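Local coordinates for protein trichothecene 3-O-acetyltransferase (PDB 2RKV) that transfers an acetyl group from acetyl coenzyme A to the 3-hydroxyl of trichothecene mycotoxins, as a member of the BAHD acyltransferase superfamily, at residues I5-L10 with R192-Y198; T9-L13 with L350-H355; E67-G71 with P358-N362; V383-D387 with P397-R401. One frame throughout, in Å; residues are numbered along the deposited sequence.

Contact 1: I5-L10 with R192-Y198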
loop_
_atom_site.group_PDB
_atom_site.type_symbol
_atom_site.label_atom_id
_atom_site.label_comp_id
_atom_site.label_asym_id
_atom_site.label_seq_id
_atom_site.Cartn_x
_atom_site.Cartn_y
_atom_site.Cartn_z
ATOM N N ILE A 5 3.718 19.218 12.931
ATOM C CA ILE A 5 2.522 18.398 12.994
ATOM C C ILE A 5 2.916 17.015 13.477
ATOM O O ILE A 5 3.582 16.268 12.757
ATOM C CB ILE A 5 1.829 18.313 11.603
ATOM C CG1 ILE A 5 1.530 19.727 11.070
ATOM C CG2 ILE A 5 0.576 17.431 11.668
ATOM C CD1 ILE A 5 1.019 19.771 9.617
ATOM N N GLN A 6 2.508 16.678 14.698
ATOM C CA GLN A 6 2.800 15.345 15.231
ATOM C C GLN A 6 2.167 14.287 14.329
ATOM O O GLN A 6 1.020 14.436 13.904
ATOM C CB GLN A 6 2.278 15.213 16.655
ATOM C CG GLN A 6 2.783 13.962 17.371
ATOM C CD GLN A 6 2.511 13.971 18.857
ATOM O OE1 GLN A 6 2.078 12.965 19.425
ATOM N NE2 GLN A 6 2.749 15.108 19.500
ATOM N N LEU A 7 2.916 13.226 14.017
ATOM C CA LEU A 7 2.355 12.134 13.226
ATOM C C LEU A 7 1.195 11.489 13.962
ATOM O O LEU A 7 1.111 11.562 15.192
ATOM C CB LEU A 7 3.413 11.062 12.951
ATOM C CG LEU A 7 4.611 11.386 12.053
ATOM C CD1 LEU A 7 5.147 10.093 11.450
ATOM C CD2 LEU A 7 4.272 12.364 10.971
ATOM N N ASP A 8 0.314 10.836 13.197
ATOM C CA ASP A 8 -0.668 9.931 13.788
ATOM C C ASP A 8 0.057 9.026 14.769
ATOM O O ASP A 8 1.191 8.611 14.514
ATOM C CB ASP A 8 -1.296 9.052 12.700
ATOM C CG ASP A 8 -2.166 9.842 11.750
ATOM O OD1 ASP A 8 -3.319 10.142 12.121
ATOM O OD2 ASP A 8 -1.702 10.121 10.627
ATOM N N THR A 9 -0.596 8.709 15.883
ATOM C CA THR A 9 0.004 7.768 16.834
ATOM C C THR A 9 0.328 6.429 16.158
ATOM O O THR A 9 1.393 5.850 16.393
ATOM C CB THR A 9 -0.866 7.614 18.091
ATOM O OG1 THR A 9 -1.000 8.907 18.704
ATOM C CG2 THR A 9 -0.215 6.647 19.089
ATOM N N LEU A 10 -0.569 5.974 15.286
ATOM C CA LEU A 10 -0.352 4.750 14.519
ATOM C C LEU A 10 0.856 4.874 13.592
ATOM O O LEU A 10 1.512 3.869 13.283
ATOM C CB LEU A 10 -1.606 4.390 13.716
ATOM C CG LEU A 10 -2.857 4.038 14.527
ATOM C CD1 LEU A 10 -4.063 3.931 13.591
ATOM C CD2 LEU A 10 -2.641 2.741 15.300
ATOM N N ARG A 192 -3.693 15.355 13.909
ATOM C CA ARG A 192 -3.469 13.911 13.800
ATOM C C ARG A 192 -3.364 13.241 15.160
ATOM O O ARG A 192 -3.844 12.129 15.327
ATOM C CB ARG A 192 -2.201 13.602 13.005
ATOM C CG ARG A 192 -2.091 14.368 11.702
ATOM C CD ARG A 192 -1.047 13.752 10.797
ATOM N NE ARG A 192 -1.017 14.422 9.501
ATOM C CZ ARG A 192 -0.428 13.918 8.419
ATOM N NH1 ARG A 192 0.198 12.742 8.487
ATOM N NH2 ARG A 192 -0.461 14.589 7.274
ATOM N N LYS A 193 -2.721 13.904 16.119
ATOM C CA LYS A 193 -2.386 13.240 17.386
ATOM C C LYS A 193 -3.606 12.899 18.240
ATOM O O LYS A 193 -3.508 12.112 19.177
ATOM C CB LYS A 193 -1.361 14.044 18.192
ATOM C CG LYS A 193 -1.881 15.355 18.766
ATOM C CD LYS A 193 -0.778 16.138 19.499
ATOM C CE LYS A 193 -0.415 15.533 20.847
ATOM N NZ LYS A 193 0.685 16.306 21.532
ATOM N N THR A 194 -4.752 13.478 17.899
ATOM C CA THR A 194 -5.984 13.242 18.660
ATOM C C THR A 194 -7.048 12.504 17.844
ATOM O O THR A 194 -8.155 12.265 18.338
ATOM C CB THR A 194 -6.585 14.563 19.179
ATOM O OG1 THR A 194 -6.870 15.414 18.063
ATOM C CG2 THR A 194 -5.616 15.265 20.148
ATOM N N ILE A 195 -6.713 12.118 16.612
ATOM C CA ILE A 195 -7.725 11.594 15.683
ATOM C C ILE A 195 -8.255 10.195 16.046
ATOM O O ILE A 195 -9.342 9.799 15.608
ATOM C CB ILE A 195 -7.252 11.677 14.201
ATOM C CG1 ILE A 195 -8.474 11.846 13.280
ATOM C CG2 ILE A 195 -6.344 10.480 13.821
ATOM C CD1 ILE A 195 -8.157 12.323 11.874
ATOM N N VAL A 196 -7.476 9.456 16.836
ATOM C CA VAL A 196 -7.927 8.191 17.415
ATOM C C VAL A 196 -8.062 8.398 18.924
ATOM O O VAL A 196 -7.051 8.498 19.634
ATOM C CB VAL A 196 -6.946 7.020 17.128
ATOM C CG1 VAL A 196 -7.480 5.713 17.741
ATOM C CG2 VAL A 196 -6.719 6.841 15.629
ATOM N N PRO A 197 -9.305 8.498 19.423
ATOM C CA PRO A 197 -9.506 8.684 20.862
ATOM C C PRO A 197 -8.972 7.487 21.645
ATOM O O PRO A 197 -9.246 6.340 21.282
ATOM C CB PRO A 197 -11.030 8.774 20.996
ATOM C CG PRO A 197 -11.528 9.124 19.631
ATOM C CD PRO A 197 -10.580 8.466 18.681
ATOM N N TYR A 198 -8.206 7.753 22.700
ATOM C CA TYR A 198 -7.577 6.673 23.453
ATOM C C TYR A 198 -8.548 5.974 24.395
ATOM O O TYR A 198 -9.584 6.535 24.763
ATOM C CB TYR A 198 -6.360 7.180 24.231
ATOM C CG TYR A 198 -5.278 7.782 23.360
ATOM C CD1 TYR A 198 -4.792 9.064 23.615
ATOM C CD2 TYR A 198 -4.749 7.073 22.281
ATOM C CE1 TYR A 198 -3.798 9.629 22.820
ATOM C CE2 TYR A 198 -3.759 7.627 21.476
ATOM C CZ TYR A 198 -3.290 8.901 21.750
ATOM O OH TYR A 198 -2.312 9.450 20.967
HETATM O O HOH W 1 0.933 10.583 10.411
HETATM O O HOH W 2 -3.302 9.709 16.396
#
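Residues 5-6 form a short edge strand, after which the chain runs on as a loop and enters a 3-10 segment at L10, while R192-I195 fold into a type I beta turn, closed by I195 N donating to R192 O at 3.1 Å. The backbones come closest at D8 and R192, whose CA atoms lie 4.9 Å apart. One residue on, a water joins the two backbones, accepting from T9 N (2.9 Å) and donating to R192 O (2.7 Å). R192 has the largest area covered by 5-10: its CB sits 3.4 Å from Q6 O, and its NE is 4.0 Å from I5 CG2. The salt bridge from its NH1 to D8 OD2 is long, 3.9 Å, and a second water fills the gap, 3.0 Å from R192 NH1, 2.7 Å from D8 OD2 and 2.9 Å from D8 N. Each charge has further partners: D8 bonds to Y305 and to the backbone N of L308, R192 to the carbonyl of A158, and the guanidinium also makes a cation-pi contact with W55. Farther on, T9 OG1 and Y198 OH share a hydrogen bond of 2.7 Å, and L10 CD1 touches V196 CG2 at 4.4 Å. The polar links across this 501 Å² interface are thus mostly indirect, two waters and a stretched ion pair beside one hydroxyl-hydroxyl bond, with the R192 chain packed along the backbone.

Contact 2: T9-L13 with L350-H355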
loop_
_atom_site.group_PDB
_atom_site.type_symbol
_atom_site.label_atom_id
_atom_site.label_comp_id
_atom_site.label_asym_id
_atom_site.label_seq_id
_atom_site.Cartn_x
_atom_site.Cartn_y
_atom_site.Cartn_z
ATOM N N THR A 9 -0.596 8.709 15.883
ATOM C CA THR A 9 0.004 7.768 16.834
ATOM C C THR A 9 0.328 6.429 16.158
ATOM O O THR A 9 1.393 5.850 16.393
ATOM C CB THR A 9 -0.866 7.614 18.091
ATOM O OG1 THR A 9 -1.000 8.907 18.704
ATOM C CG2 THR A 9 -0.215 6.647 19.089
ATOM N N LEU A 10 -0.569 5.974 15.286
ATOM C CA LEU A 10 -0.352 4.750 14.519
ATOM C C LEU A 10 0.856 4.874 13.592
ATOM O O LEU A 10 1.512 3.869 13.283
ATOM C CB LEU A 10 -1.606 4.390 13.716
ATOM C CG LEU A 10 -2.857 4.038 14.527
ATOM C CD1 LEU A 10 -4.063 3.931 13.591
ATOM C CD2 LEU A 10 -2.641 2.741 15.300
ATOM N N GLY A 11 1.153 6.102 13.162
ATOM C CA GLY A 11 2.305 6.369 12.296
ATOM C C GLY A 11 3.633 6.404 13.041
ATOM O O GLY A 11 4.698 6.573 12.429
ATOM N N GLN A 12 3.580 6.271 14.366
ATOM C CA GLN A 12 4.800 6.184 15.150
ATOM C C GLN A 12 5.307 4.728 15.181
ATOM O O GLN A 12 6.331 4.460 15.794
ATOM C CB GLN A 12 4.607 6.741 16.573
ATOM C CG GLN A 12 3.916 8.124 16.669
ATOM C CD GLN A 12 4.839 9.316 16.370
ATOM O OE1 GLN A 12 6.056 9.173 16.240
ATOM N NE2 GLN A 12 4.245 10.505 16.272
ATOM N N LEU A 13 4.585 3.804 14.533
ATOM C CA LEU A 13 5.048 2.408 14.362
ATOM C C LEU A 13 6.427 2.404 13.699
ATOM O O LEU A 13 6.605 3.020 12.635
ATOM C CB LEU A 13 4.066 1.584 13.516
ATOM C CG LEU A 13 2.770 1.095 14.174
ATOM C CD1 LEU A 13 1.722 0.704 13.133
ATOM C CD2 LEU A 13 3.056 -0.064 15.115
ATOM N N LEU A 350 -4.725 -0.377 19.832
ATOM C CA LEU A 350 -3.375 -0.260 19.282
ATOM C C LEU A 350 -2.812 1.158 19.486
ATOM O O LEU A 350 -1.685 1.318 19.974
ATOM C CB LEU A 350 -3.350 -0.651 17.800
ATOM C CG LEU A 350 -1.993 -0.494 17.104
ATOM C CD1 LEU A 350 -0.888 -1.333 17.779
ATOM C CD2 LEU A 350 -2.094 -0.840 15.647
ATOM N N ALA A 351 -3.602 2.175 19.143
ATOM C CA ALA A 351 -3.179 3.565 19.334
ATOM C C ALA A 351 -2.872 3.857 20.803
ATOM O O ALA A 351 -1.873 4.494 21.112
ATOM C CB ALA A 351 -4.215 4.551 18.780
ATOM N N THR A 352 -3.714 3.351 21.707
ATOM C CA THR A 352 -3.537 3.584 23.146
ATOM C C THR A 352 -2.265 2.921 23.673
ATOM O O THR A 352 -1.495 3.543 24.410
ATOM C CB THR A 352 -4.779 3.130 23.954
ATOM O OG1 THR A 352 -5.926 3.853 23.487
ATOM C CG2 THR A 352 -4.598 3.437 25.436
ATOM N N TYR A 353 -2.033 1.670 23.275
ATOM C CA TYR A 353 -0.813 0.967 23.664
ATOM C C TYR A 353 0.431 1.728 23.202
ATOM O O TYR A 353 1.389 1.906 23.964
ATOM C CB TYR A 353 -0.793 -0.457 23.111
ATOM C CG TYR A 353 0.393 -1.252 23.602
ATOM C CD1 TYR A 353 0.344 -1.924 24.826
ATOM C CD2 TYR A 353 1.572 -1.316 22.858
ATOM C CE1 TYR A 353 1.439 -2.654 25.286
ATOM C CE2 TYR A 353 2.677 -2.039 23.317
ATOM C CZ TYR A 353 2.597 -2.706 24.529
ATOM O OH TYR A 353 3.679 -3.430 24.987
ATOM N N LEU A 354 0.415 2.168 21.945
ATOM C CA LEU A 354 1.517 2.969 21.410
ATOM C C LEU A 354 1.689 4.249 22.225
ATOM O O LEU A 354 2.793 4.586 22.654
ATOM C CB LEU A 354 1.255 3.295 19.941
ATOM C CG LEU A 354 1.509 2.138 18.977
ATOM C CD1 LEU A 354 0.765 2.392 17.663
ATOM C CD2 LEU A 354 3.010 1.916 18.726
ATOM N N HIS A 355 0.591 4.961 22.440
ATOM C CA HIS A 355 0.630 6.209 23.188
ATOM C C HIS A 355 1.241 6.022 24.586
ATOM O O HIS A 355 2.039 6.852 25.046
ATOM C CB HIS A 355 -0.782 6.788 23.286
ATOM C CG HIS A 355 -0.865 8.059 24.076
ATOM N ND1 HIS A 355 -0.237 9.221 23.686
ATOM C CD2 HIS A 355 -1.519 8.351 25.225
ATOM C CE1 HIS A 355 -0.494 10.175 24.564
ATOM N NE2 HIS A 355 -1.267 9.672 25.510
#
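T9 opens the contact by laying its methyl against the helix backbone: CG2 is 3.4 Å from A351 O and 3.8 Å from H355 N. The same T9 CG2 also meets a side chain, 3.8 Å from L354 CB. Its hydroxyl is engaged by Y198, so the methyl is the part offered to the helix. T9 O accepts from Q12 N at 3.0 Å within its own segment, and L354 CD1 approaches that carbonyl to 3.7 Å. L10 follows with its CD2 methyl, which meets L350 CD2 at 3.6 Å, A351 CB at 4.2 Å and L354 CD1 at 4.2 Å, three points on one face of a helix whose i to i+4 bonding is seen in L354 N to L350 O, 3.0 Å. Q12 sends its amide off to S73 and, weakly, to L7, which leaves the closing contact to L13, with CD2 4.1 Å from L354 CD2. L354 thus touches T9, L10 and L13 in turn. The arrangement is a 3-10 turn packed on the C-terminal part of helix 340-356 by T9 and by leucines of both segments. It lies beside the acceptor pocket: the L13 side chain is about 6 Å from the bound T-2 toxin, and the chain goes on to L16 and I19, which line that pocket.

Contact 3: E67-G71 with P358-N362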
loop_
_atom_site.group_PDB
_atom_site.type_symbol
_atom_site.label_atom_id
_atom_site.label_comp_id
_atom_site.label_asym_id
_atom_site.label_seq_id
_atom_site.Cartn_x
_atom_site.Cartn_y
_atom_site.Cartn_z
ATOM N N GLU A 67 17.775 5.693 24.916
ATOM C CA GLU A 67 17.700 4.274 25.257
ATOM C C GLU A 67 16.310 3.965 25.815
ATOM O O GLU A 67 15.841 4.632 26.741
ATOM C CB GLU A 67 18.798 3.906 26.252
ATOM C CG GLU A 67 20.213 4.041 25.672
ATOM C CD GLU A 67 20.822 5.439 25.814
ATOM O OE1 GLU A 67 20.126 6.392 26.246
ATOM O OE2 GLU A 67 22.016 5.585 25.475
ATOM N N GLY A 68 15.635 2.984 25.222
ATOM C CA GLY A 68 14.259 2.652 25.622
ATOM C C GLY A 68 13.226 3.764 25.421
ATOM O O GLY A 68 12.179 3.782 26.080
ATOM N N ASN A 69 13.516 4.695 24.512
ATOM C CA ASN A 69 12.543 5.707 24.101
ATOM C C ASN A 69 12.707 5.960 22.614
ATOM O O ASN A 69 13.700 6.544 22.179
ATOM C CB ASN A 69 12.702 7.000 24.901
ATOM C CG ASN A 69 11.555 7.983 24.681
ATOM O OD1 ASN A 69 11.012 8.111 23.579
ATOM N ND2 ASN A 69 11.187 8.694 25.743
ATOM N N THR A 70 11.739 5.497 21.831
ATOM C CA THR A 70 11.858 5.536 20.376
ATOM C C THR A 70 11.494 6.911 19.815
ATOM O O THR A 70 11.561 7.133 18.609
ATOM C CB THR A 70 11.039 4.408 19.691
ATOM O OG1 THR A 70 9.705 4.392 20.210
ATOM C CG2 THR A 70 11.692 3.037 19.947
ATOM N N GLY A 71 11.132 7.823 20.711
ATOM C CA GLY A 71 10.876 9.216 20.359
ATOM C C GLY A 71 9.531 9.441 19.693
ATOM O O GLY A 71 8.684 8.547 19.650
ATOM N N PRO A 358 6.652 4.709 25.704
ATOM C CA PRO A 358 7.747 5.472 25.082
ATOM C C PRO A 358 8.628 4.598 24.187
ATOM O O PRO A 358 9.167 5.084 23.194
ATOM C CB PRO A 358 8.553 5.990 26.281
ATOM C CG PRO A 358 7.595 5.956 27.433
ATOM C CD PRO A 358 6.707 4.768 27.179
ATOM N N ASP A 359 8.765 3.318 24.535
ATOM C CA ASP A 359 9.519 2.380 23.695
ATOM C C ASP A 359 8.553 1.607 22.798
ATOM O O ASP A 359 7.932 0.638 23.232
ATOM C CB ASP A 359 10.351 1.410 24.554
ATOM C CG ASP A 359 11.296 0.534 23.721
ATOM O OD1 ASP A 359 11.212 0.535 22.472
ATOM O OD2 ASP A 359 12.146 -0.151 24.328
ATOM N N LYS A 360 8.450 2.032 21.542
ATOM C CA LYS A 360 7.514 1.431 20.589
ATOM C C LYS A 360 8.144 0.318 19.747
ATOM O O LYS A 360 7.505 -0.212 18.842
ATOM C CB LYS A 360 6.907 2.513 19.688
ATOM C CG LYS A 360 6.055 3.517 20.456
ATOM C CD LYS A 360 5.661 4.718 19.582
ATOM C CE LYS A 360 4.683 5.639 20.294
ATOM N NZ LYS A 360 5.194 6.136 21.607
ATOM N N SER A 361 9.380 -0.057 20.082
ATOM C CA SER A 361 10.169 -0.972 19.247
ATOM C C SER A 361 9.601 -2.404 19.144
ATOM O O SER A 361 9.955 -3.140 18.214
ATOM C CB SER A 361 11.618 -1.027 19.731
ATOM O OG SER A 361 11.686 -1.595 21.027
ATOM N N ASN A 362 8.737 -2.787 20.080
ATOM C CA ASN A 362 8.138 -4.135 20.074
ATOM C C ASN A 362 6.837 -4.243 19.285
ATOM O O ASN A 362 6.302 -5.342 19.114
ATOM C CB ASN A 362 7.875 -4.637 21.499
ATOM C CG ASN A 362 9.146 -4.834 22.305
ATOM O OD1 ASN A 362 10.198 -5.198 21.771
ATOM N ND2 ASN A 362 9.044 -4.598 23.608
HETATM O O HOH W 3 7.842 6.943 21.723
HETATM O O HOH W 4 5.475 8.889 19.979
#
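One carbonyl, P358 O, gathers most of the polar links here. It accepts from T70 N (2.9 Å, 158° at the hydrogen), from T70 OG1 (3.1 Å) and from a water at 2.7 Å, while N69 CA adds a CA-H...O contact at 3.6 Å to P358 O. The threonine hydroxyl works in both senses: besides donating to that carbonyl, T70 OG1 receives K360 N at 3.0 Å and 161°. The same water also donates to G71 O (2.8 Å) and accepts from K360 NZ (2.8 Å); a second water bonds to G71 O at 3.2 Å and weakly to K360 NZ, also at 3.2 Å. K360 NZ also donates to the carbonyls of L354, in the last turn of helix 340-356, and N357, just after it. Each loop satisfies other groups internally. N69 OD1 accepts from G71 N at 2.9 Å, and D359 OD1 accepts from S361 N (3.1 Å) and S361 OG (2.6 Å). Packing is modest, with T70 CG2 3.6 Å from D359 OD1 and 4.1 Å from S361 CB. The CA spans 68-71 and 358-361 run 104° apart. The result is a pair of Asx turns joined through T70, one in the connection of the antiparallel strands 59-63 and 72-76, the other just beyond helix 340-356.

Contact 4: V383-D387 with P397-R401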
loop_
_atom_site.group_PDB
_atom_site.type_symbol
_atom_site.label_atom_id
_atom_site.label_comp_id
_atom_site.label_asym_id
_atom_site.label_seq_id
_atom_site.Cartn_x
_atom_site.Cartn_y
_atom_site.Cartn_z
ATOM N N VAL A 383 -8.648 2.800 -4.359
ATOM C CA VAL A 383 -8.097 4.162 -4.465
ATOM C C VAL A 383 -8.318 4.731 -5.868
ATOM O O VAL A 383 -8.570 3.982 -6.824
ATOM C CB VAL A 383 -6.629 4.287 -3.967
ATOM C CG1 VAL A 383 -6.514 3.785 -2.526
ATOM C CG2 VAL A 383 -5.660 3.571 -4.871
ATOM N N GLY A 384 -8.231 6.052 -5.978
ATOM C CA GLY A 384 -8.766 6.756 -7.147
ATOM C C GLY A 384 -7.803 7.115 -8.264
ATOM O O GLY A 384 -8.158 7.895 -9.148
ATOM N N LEU A 385 -6.607 6.520 -8.239
ATOM C CA LEU A 385 -5.484 6.925 -9.100
ATOM C C LEU A 385 -5.736 6.870 -10.605
ATOM O O LEU A 385 -5.150 7.656 -11.357
ATOM C CB LEU A 385 -4.223 6.134 -8.735
ATOM C CG LEU A 385 -3.622 6.492 -7.375
ATOM C CD1 LEU A 385 -2.689 5.386 -6.895
ATOM C CD2 LEU A 385 -2.898 7.844 -7.432
ATOM N N TRP A 386 -6.594 5.946 -11.049
ATOM C CA TRP A 386 -6.932 5.837 -12.476
ATOM C C TRP A 386 -7.654 7.069 -13.050
ATOM O O TRP A 386 -7.780 7.209 -14.280
ATOM C CB TRP A 386 -7.791 4.599 -12.736
ATOM C CG TRP A 386 -7.067 3.297 -12.730
ATOM C CD1 TRP A 386 -6.885 2.464 -11.661
ATOM C CD2 TRP A 386 -6.468 2.644 -13.859
ATOM N NE1 TRP A 386 -6.193 1.338 -12.053
ATOM C CE2 TRP A 386 -5.923 1.424 -13.395
ATOM C CE3 TRP A 386 -6.328 2.979 -15.217
ATOM C CZ2 TRP A 386 -5.260 0.526 -14.240
ATOM C CZ3 TRP A 386 -5.672 2.083 -16.062
ATOM C CH2 TRP A 386 -5.141 0.876 -15.568
ATOM N N ASP A 387 -8.118 7.957 -12.172
ATOM C CA ASP A 387 -8.917 9.094 -12.620
ATOM C C ASP A 387 -8.132 10.395 -12.811
ATOM O O ASP A 387 -8.688 11.380 -13.306
ATOM C CB ASP A 387 -10.079 9.340 -11.659
ATOM C CG ASP A 387 -11.227 10.071 -12.317
ATOM O OD1 ASP A 387 -11.593 9.712 -13.458
ATOM O OD2 ASP A 387 -11.759 11.005 -11.686
ATOM N N PRO A 397 -4.361 7.621 -16.873
ATOM C CA PRO A 397 -3.304 6.609 -16.884
ATOM C C PRO A 397 -3.677 5.400 -17.730
ATOM O O PRO A 397 -4.834 4.962 -17.711
ATOM C CB PRO A 397 -3.219 6.182 -15.415
ATOM C CG PRO A 397 -3.611 7.404 -14.660
ATOM C CD PRO A 397 -4.741 7.983 -15.490
ATOM N N GLU A 398 -2.700 4.889 -18.474
ATOM C CA GLU A 398 -2.853 3.656 -19.234
ATOM C C GLU A 398 -2.759 2.447 -18.304
ATOM O O GLU A 398 -3.420 1.419 -18.526
ATOM C CB GLU A 398 -1.788 3.599 -20.335
ATOM C CG GLU A 398 -1.788 2.329 -21.145
ATOM C CD GLU A 398 -0.982 2.464 -22.426
ATOM O OE1 GLU A 398 -1.038 3.537 -23.065
ATOM O OE2 GLU A 398 -0.297 1.491 -22.794
ATOM N N THR A 399 -1.931 2.584 -17.267
ATOM C CA THR A 399 -1.870 1.625 -16.168
ATOM C C THR A 399 -1.396 2.308 -14.884
ATOM O O THR A 399 -0.826 3.405 -14.921
ATOM C CB THR A 399 -0.981 0.381 -16.483
ATOM O OG1 THR A 399 -1.258 -0.659 -15.528
ATOM C CG2 THR A 399 0.524 0.725 -16.438
ATOM N N VAL A 400 -1.644 1.641 -13.759
ATOM C CA VAL A 400 -1.245 2.117 -12.439
ATOM C C VAL A 400 -0.633 0.921 -11.726
ATOM O O VAL A 400 -1.338 -0.028 -11.383
ATOM C CB VAL A 400 -2.453 2.641 -11.629
ATOM C CG1 VAL A 400 -2.007 3.124 -10.256
ATOM C CG2 VAL A 400 -3.185 3.748 -12.404
ATOM N N ARG A 401 0.681 0.951 -11.539
ATOM C CA ARG A 401 1.426 -0.204 -11.034
ATOM C C ARG A 401 2.415 0.169 -9.937
ATOM O O ARG A 401 3.027 1.245 -9.971
ATOM C CB ARG A 401 2.209 -0.888 -12.169
ATOM C CG ARG A 401 1.391 -1.324 -13.386
ATOM C CD ARG A 401 0.390 -2.436 -13.045
ATOM N NE ARG A 401 0.399 -3.479 -14.071
ATOM C CZ ARG A 401 -0.671 -4.143 -14.502
ATOM N NH1 ARG A 401 -1.888 -3.864 -14.040
ATOM N NH2 ARG A 401 -0.521 -5.088 -15.427
#
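Between these segments runs the connection that carries DFGLG, this enzyme's version of the BAHD DFGWG motif, and the contact closes its two ends on each other. The large bump is the W386 indole, which has the greatest covered area of the contact, 111 Å². It lies as a flat plate over the start of strand 399-401. V400 fills the hollow between this plate and L385. Its CG2 packs on one face of the indole, 3.7 Å from the centroid of the five-membered ring and only 7° off the normal, a CH-pi contact; its other methyl, V400 CG1, lies 4.0 Å from L385 CB. The six-membered ring reaches the E398-T399 backbone, with W386 CH2 3.4 Å from T399 CA and, at the ring edge, W386 CZ3 3.4 Å from E398 O. P397 fits against the 3-10 turn, its CD 3.4 Å from W386 O and its CG 3.7 Å from L385 O. Outside the pair, L385 packs on I168 of helix 161-176 and on I23 of strand 20-28, the strand beside which 399-401 forms the sheet edge; the indole NE1 bonds to the carbonyl of P416. V400 N is buried by the contact with no polar partner in the model.

In the fold
Contacts 1 and 2 share T9 and L10 and form one continuous region, their centres about 8 Å apart, so the N-terminal loop is held by the 192-198 turn and by helix 340-356 together. Contact 3 continues this line past the helix end, its centre about 11 Å from that of contact 2, and K360 touches both L354 and Q12. Chemistry follows depth along this series: contact 2 is buried and apolar, contact 1 partly buried and water-bridged, contact 3 more exposed and dominated by hydrogen bonds. Contact 4 stands apart, about 31 Å from contact 2 between centres and on the opposite side of the chain's centre. It too is buried and apolar, but joins segments close in sequence, whereas the others join distant ones.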